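Local coordinates for translocator protein BipD (Burkholderia pseudomallei, PDB 3NFT) that is required for invasion of epithelial cells and survival within host cells, and probably regulates secretion of the type III effectors BipB and BipC, at residues A[43-57]-A[71-85]. Numbering follows the deposited sequence.
Sequences PEQKLGAAIDEFASL and RRANLTVFDDARVAV
Arg71 sends an extended chain across the end of helix 43-56, and its NH1 forms a salt bridge with Glu53 OE2 at 3.1 Å, the oxygen lying in the guanidinium plane while the carboxylate is turned well out of it. Ala73 is small enough to let Leu57 CD1 rest on its CB. On the opposite face of the Glu53 carboxylate from Arg71, Asn74 N donates to the same OE2 at 2.8 Å, almost straight at 172°. Glutamate suits this place because its chain, bent at chi2 (67°), brings one oxygen between a charged side chain and a backbone N-H. Asn74 also caps the following helix, its OD1 accepting from Thr76 N and OG1. That helix runs back along helix 43-56 as an antiparallel hairpin, axes 8.1 Å apart at 157°, consistent with the N-terminal domain that acts as an intramolecular chaperone, preventing premature oligomerization of the coiled-coil region. Branched Val77 presses CG1 against the Ala49-Ala50 backbone, 3.7 Å from Ala49 CB. The flat ring of Phe78 covers the small Ala50 methyl in a CH-pi contact and brings CZ to the edge of the Phe54 ring; both rings also meet Phe151 of helix 121-160. At the rim, Asp80 OD2 reaches the oppositely charged Lys46 NZ through a water. Ala81, lacking bulk, lets the helices close in, its CB 3.9 Å from Leu47 CD2. Ala84 offers just a methyl where the backbones converge, its CA 4.8 Å from Pro43 CA, and Val85 CG2 meets Leu47 CD1, their side chains crossing at about a right angle.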
loop_
_atom_site.group_PDB
_atom_site.type_symbol
_atom_site.label_atom_id
_atom_site.label_comp_id
_atom_site.label_asym_id
_atom_site.label_seq_id
_atom_site.Cartn_x
_atom_site.Cartn_y
_atom_site.Cartn_z
ATOM N N PRO A 43 22.971 14.953 6.761
ATOM C CA PRO A 43 23.835 13.854 6.320
ATOM C C PRO A 43 24.391 14.007 4.930
ATOM O O PRO A 43 25.538 13.632 4.692
ATOM C CB PRO A 43 22.905 12.651 6.389
ATOM C CG PRO A 43 21.549 13.206 6.212
ATOM C CD PRO A 43 21.597 14.498 6.982
ATOM N N GLU A 44 23.639 14.642 4.024
ATOM C CA GLU A 44 24.121 14.802 2.674
ATOM C C GLU A 44 25.350 15.743 2.614
ATOM O O GLU A 44 26.315 15.463 1.923
ATOM C CB GLU A 44 22.999 15.248 1.737
ATOM C CG GLU A 44 22.014 14.126 1.517
ATOM C CD GLU A 44 20.799 14.498 0.707
ATOM O OE1 GLU A 44 20.895 15.406 -0.172
ATOM O OE2 GLU A 44 19.735 13.906 0.955
ATOM N N GLN A 45 25.343 16.813 3.403
ATOM C CA GLN A 45 26.510 17.688 3.463
ATOM C C GLN A 45 27.703 17.038 4.164
ATOM O O GLN A 45 28.835 17.213 3.751
ATOM C CB GLN A 45 26.217 19.059 4.075
ATOM C CG GLN A 45 27.408 19.826 4.680
ATOM C CD GLN A 45 27.094 20.897 5.642
ATOM O OE1 GLN A 45 26.748 20.629 6.797
ATOM N NE2 GLN A 45 27.297 22.139 5.209
ATOM N N LYS A 46 27.447 16.236 5.204
ATOM C CA LYS A 46 28.554 15.575 5.878
ATOM C C LYS A 46 29.198 14.530 4.924
ATOM O O LYS A 46 30.426 14.393 4.887
ATOM C CB LYS A 46 28.092 14.908 7.162
ATOM C CG LYS A 46 27.547 15.869 8.217
ATOM C CD LYS A 46 28.540 16.784 8.779
ATOM C CE LYS A 46 27.906 17.616 9.917
ATOM N NZ LYS A 46 28.926 18.556 10.395
ATOM N N LEU A 47 28.374 13.853 4.143
ATOM C CA LEU A 47 28.910 12.959 3.104
ATOM C C LEU A 47 29.716 13.706 2.050
ATOM O O LEU A 47 30.801 13.290 1.660
ATOM C CB LEU A 47 27.804 12.140 2.458
ATOM C CG LEU A 47 27.201 11.065 3.358
ATOM C CD1 LEU A 47 25.820 10.627 2.857
ATOM C CD2 LEU A 47 28.183 9.883 3.427
ATOM N N GLY A 48 29.209 14.869 1.639
ATOM C CA GLY A 48 29.951 15.721 0.714
ATOM C C GLY A 48 31.307 16.127 1.264
ATOM O O GLY A 48 32.313 16.121 0.569
ATOM N N ALA A 49 31.342 16.487 2.540
ATOM C CA ALA A 49 32.621 16.837 3.211
ATOM C C ALA A 49 33.595 15.663 3.219
ATOM O O ALA A 49 34.792 15.842 3.036
ATOM C CB ALA A 49 32.386 17.346 4.629
ATOM N N ALA A 50 33.055 14.457 3.423
ATOM C CA ALA A 50 33.907 13.262 3.412
ATOM C C ALA A 50 34.465 13.011 2.032
ATOM O O ALA A 50 35.645 12.702 1.857
ATOM C CB ALA A 50 33.101 12.075 3.902
ATOM N N ILE A 51 33.624 13.190 1.017
ATOM C CA ILE A 51 34.086 13.114 -0.367
ATOM C C ILE A 51 35.195 14.140 -0.660
ATOM O O ILE A 51 36.223 13.819 -1.250
ATOM C CB ILE A 51 32.936 13.259 -1.370
ATOM C CG1 ILE A 51 31.986 12.080 -1.251
ATOM C CG2 ILE A 51 33.486 13.412 -2.787
ATOM C CD1 ILE A 51 30.666 12.221 -1.995
ATOM N N ASP A 52 35.008 15.369 -0.199
ATOM C CA ASP A 52 36.047 16.366 -0.368
ATOM C C ASP A 52 37.337 16.024 0.361
ATOM O O ASP A 52 38.424 16.262 -0.156
ATOM C CB ASP A 52 35.592 17.746 0.092
ATOM C CG ASP A 52 34.543 18.389 -0.827
ATOM O OD1 ASP A 52 34.298 17.923 -1.961
ATOM O OD2 ASP A 52 33.883 19.300 -0.350
ATOM N N GLU A 53 37.218 15.418 1.550
ATOM C CA GLU A 53 38.400 15.004 2.295
ATOM C C GLU A 53 39.169 13.943 1.531
ATOM O O GLU A 53 40.387 14.007 1.411
ATOM C CB GLU A 53 38.024 14.469 3.669
ATOM C CG GLU A 53 39.203 14.308 4.593
ATOM C CD GLU A 53 39.872 15.601 5.010
ATOM O OE1 GLU A 53 39.197 16.665 4.918
ATOM O OE2 GLU A 53 41.057 15.597 5.403
ATOM N N PHE A 54 38.434 12.968 1.011
ATOM C CA PHE A 54 39.039 11.895 0.209
ATOM C C PHE A 54 39.720 12.462 -1.022
ATOM O O PHE A 54 40.841 12.097 -1.392
ATOM C CB PHE A 54 37.943 10.912 -0.167
ATOM C CG PHE A 54 38.434 9.632 -0.812
ATOM C CD1 PHE A 54 38.634 8.489 -0.031
ATOM C CD2 PHE A 54 38.634 9.555 -2.177
ATOM C CE1 PHE A 54 39.034 7.306 -0.610
ATOM C CE2 PHE A 54 39.067 8.362 -2.751
ATOM C CZ PHE A 54 39.251 7.232 -1.940
ATOM N N ALA A 55 39.029 13.359 -1.699
ATOM C CA ALA A 55 39.560 13.976 -2.906
ATOM C C ALA A 55 40.851 14.731 -2.638
ATOM O O ALA A 55 41.753 14.777 -3.500
ATOM C CB ALA A 55 38.509 14.946 -3.512
ATOM N N SER A 56 40.936 15.346 -1.458
ATOM C CA SER A 56 42.089 16.162 -1.084
ATOM C C SER A 56 43.356 15.355 -0.786
ATOM O O SER A 56 44.456 15.894 -0.769
ATOM C CB SER A 56 41.741 17.056 0.103
ATOM O OG SER A 56 41.824 16.373 1.329
ATOM N N LEU A 57 43.201 14.061 -0.503
ATOM C CA LEU A 57 44.360 13.245 -0.208
ATOM C C LEU A 57 45.324 13.239 -1.406
ATOM O O LEU A 57 44.881 13.146 -2.554
ATOM C CB LEU A 57 43.907 11.841 0.202
ATOM C CG LEU A 57 44.963 10.966 0.851
ATOM C CD1 LEU A 57 44.365 10.122 1.913
ATOM C CD2 LEU A 57 45.615 10.128 -0.257
ATOM N N ARG A 71 49.406 14.918 1.320
ATOM C CA ARG A 71 48.366 15.348 2.240
ATOM C C ARG A 71 47.592 14.117 2.678
ATOM O O ARG A 71 47.156 13.341 1.832
ATOM C CB ARG A 71 47.407 16.348 1.594
ATOM C CG ARG A 71 46.342 16.819 2.569
ATOM C CD ARG A 71 45.363 17.819 1.982
ATOM N NE ARG A 71 44.679 18.555 3.042
ATOM C CZ ARG A 71 43.647 18.129 3.762
ATOM N NH1 ARG A 71 43.130 16.919 3.595
ATOM N NH2 ARG A 71 43.132 18.936 4.692
ATOM N N ARG A 72 47.492 13.925 3.987
ATOM C CA ARG A 72 46.743 12.825 4.596
ATOM C C ARG A 72 45.332 13.283 4.953
ATOM O O ARG A 72 45.055 14.486 5.028
ATOM C CB ARG A 72 47.497 12.310 5.809
ATOM C CG ARG A 72 48.840 11.663 5.381
ATOM C CD ARG A 72 49.773 11.500 6.485
ATOM N NE ARG A 72 51.185 11.353 6.082
ATOM C CZ ARG A 72 51.997 10.348 6.378
ATOM N NH1 ARG A 72 51.591 9.311 7.113
ATOM N NH2 ARG A 72 53.254 10.396 5.943
ATOM N N ALA A 73 44.454 12.316 5.212
ATOM C CA ALA A 73 43.060 12.552 5.466
ATOM C C ALA A 73 42.751 12.698 6.950
ATOM O O ALA A 73 43.181 11.880 7.763
ATOM C CB ALA A 73 42.214 11.368 4.867
ATOM N N ASN A 74 41.917 13.676 7.297
ATOM C CA ASN A 74 41.295 13.801 8.610
ATOM C C ASN A 74 40.127 12.838 8.604
ATOM O O ASN A 74 39.066 13.102 8.046
ATOM C CB ASN A 74 40.839 15.259 8.869
ATOM C CG ASN A 74 40.099 15.429 10.162
ATOM O OD1 ASN A 74 39.888 14.464 10.899
ATOM N ND2 ASN A 74 39.675 16.692 10.462
ATOM N N LEU A 75 40.336 11.671 9.199
ATOM C CA LEU A 75 39.323 10.617 9.083
ATOM C C LEU A 75 38.042 10.920 9.877
ATOM O O LEU A 75 37.006 10.286 9.663
ATOM C CB LEU A 75 39.905 9.262 9.512
ATOM C CG LEU A 75 41.128 8.798 8.757
ATOM C CD1 LEU A 75 41.720 7.540 9.447
ATOM C CD2 LEU A 75 40.774 8.508 7.291
ATOM N N THR A 76 38.122 11.858 10.816
ATOM C CA THR A 76 36.941 12.194 11.599
ATOM C C THR A 76 35.807 12.755 10.727
ATOM O O THR A 76 34.646 12.713 11.147
ATOM C CB THR A 76 37.230 13.195 12.724
ATOM O OG1 THR A 76 37.447 14.522 12.196
ATOM C CG2 THR A 76 38.462 12.733 13.552
ATOM N N VAL A 77 36.130 13.329 9.568
ATOM C CA VAL A 77 35.084 13.788 8.674
ATOM C C VAL A 77 34.185 12.632 8.232
ATOM O O VAL A 77 32.977 12.758 8.038
ATOM C CB VAL A 77 35.733 14.505 7.457
ATOM C CG1 VAL A 77 34.688 15.087 6.520
ATOM C CG2 VAL A 77 36.737 15.597 7.941
ATOM N N PHE A 78 34.790 11.476 8.040
ATOM C CA PHE A 78 34.030 10.311 7.692
ATOM C C PHE A 78 33.167 9.812 8.843
ATOM O O PHE A 78 32.043 9.365 8.626
ATOM C CB PHE A 78 34.976 9.180 7.230
ATOM C CG PHE A 78 35.821 9.510 6.026
ATOM C CD1 PHE A 78 36.976 10.301 6.164
ATOM C CD2 PHE A 78 35.462 9.112 4.727
ATOM C CE1 PHE A 78 37.748 10.657 5.091
ATOM C CE2 PHE A 78 36.260 9.453 3.642
ATOM C CZ PHE A 78 37.404 10.230 3.816
ATOM N N ASP A 79 33.705 9.859 10.067
ATOM C CA ASP A 79 32.923 9.557 11.257
ATOM C C ASP A 79 31.706 10.461 11.370
ATOM O O ASP A 79 30.608 9.995 11.622
ATOM C CB ASP A 79 33.758 9.680 12.529
ATOM C CG ASP A 79 34.956 8.745 12.537
ATOM O OD1 ASP A 79 34.763 7.508 12.321
ATOM O OD2 ASP A 79 36.089 9.250 12.753
ATOM N N ASP A 80 31.895 11.749 11.119
ATOM C CA ASP A 80 30.811 12.710 11.224
ATOM C C ASP A 80 29.711 12.308 10.228
ATOM O O ASP A 80 28.527 12.412 10.525
ATOM C CB ASP A 80 31.285 14.123 10.841
ATOM C CG ASP A 80 32.217 14.788 11.868
ATOM O OD1 ASP A 80 32.244 14.388 13.035
ATOM O OD2 ASP A 80 32.895 15.783 11.481
ATOM N N ALA A 81 30.103 11.885 9.020
ATOM C CA ALA A 81 29.107 11.477 8.014
ATOM C C ALA A 81 28.344 10.223 8.467
ATOM O O ALA A 81 27.140 10.140 8.339
ATOM C CB ALA A 81 29.735 11.253 6.679
ATOM N N ARG A 82 29.072 9.229 8.973
ATOM C CA ARG A 82 28.431 8.007 9.441
ATOM C C ARG A 82 27.438 8.314 10.568
ATOM O O ARG A 82 26.319 7.780 10.587
ATOM C CB ARG A 82 29.493 7.024 9.904
ATOM C CG ARG A 82 30.302 6.506 8.728
ATOM C CD ARG A 82 31.550 5.748 9.190
ATOM N NE ARG A 82 31.165 4.679 10.098
ATOM C CZ ARG A 82 31.953 4.101 10.987
ATOM N NH1 ARG A 82 33.228 4.457 11.107
ATOM N NH2 ARG A 82 31.456 3.122 11.734
ATOM N N VAL A 83 27.835 9.164 11.502
ATOM C CA VAL A 83 26.955 9.565 12.605
ATOM C C VAL A 83 25.681 10.270 12.104
ATOM O O VAL A 83 24.550 9.984 12.557
ATOM C CB VAL A 83 27.700 10.469 13.597
ATOM C CG1 VAL A 83 26.718 11.116 14.568
ATOM C CG2 VAL A 83 28.760 9.645 14.338
ATOM N N ALA A 84 25.855 11.143 11.119
ATOM C CA ALA A 84 24.739 11.899 10.585
ATOM C C ALA A 84 23.779 10.993 9.808
ATOM O O ALA A 84 22.573 11.172 9.877
ATOM C CB ALA A 84 25.230 13.040 9.719
ATOM N N VAL A 85 24.306 9.988 9.097
ATOM C CA VAL A 85 23.469 9.099 8.331
ATOM C C VAL A 85 22.617 8.267 9.299
ATOM O O VAL A 85 21.413 8.090 9.092
ATOM C CB VAL A 85 24.298 8.186 7.430
ATOM C CG1 VAL A 85 23.455 7.076 6.887
ATOM C CG2 VAL A 85 24.931 9.000 6.261
HETATM O O HOH W 1 31.486 15.036 7.382
HETATM O O HOH W 2 31.300 17.633 10.841
HETATM O O HOH W 3 44.208 16.652 6.404
#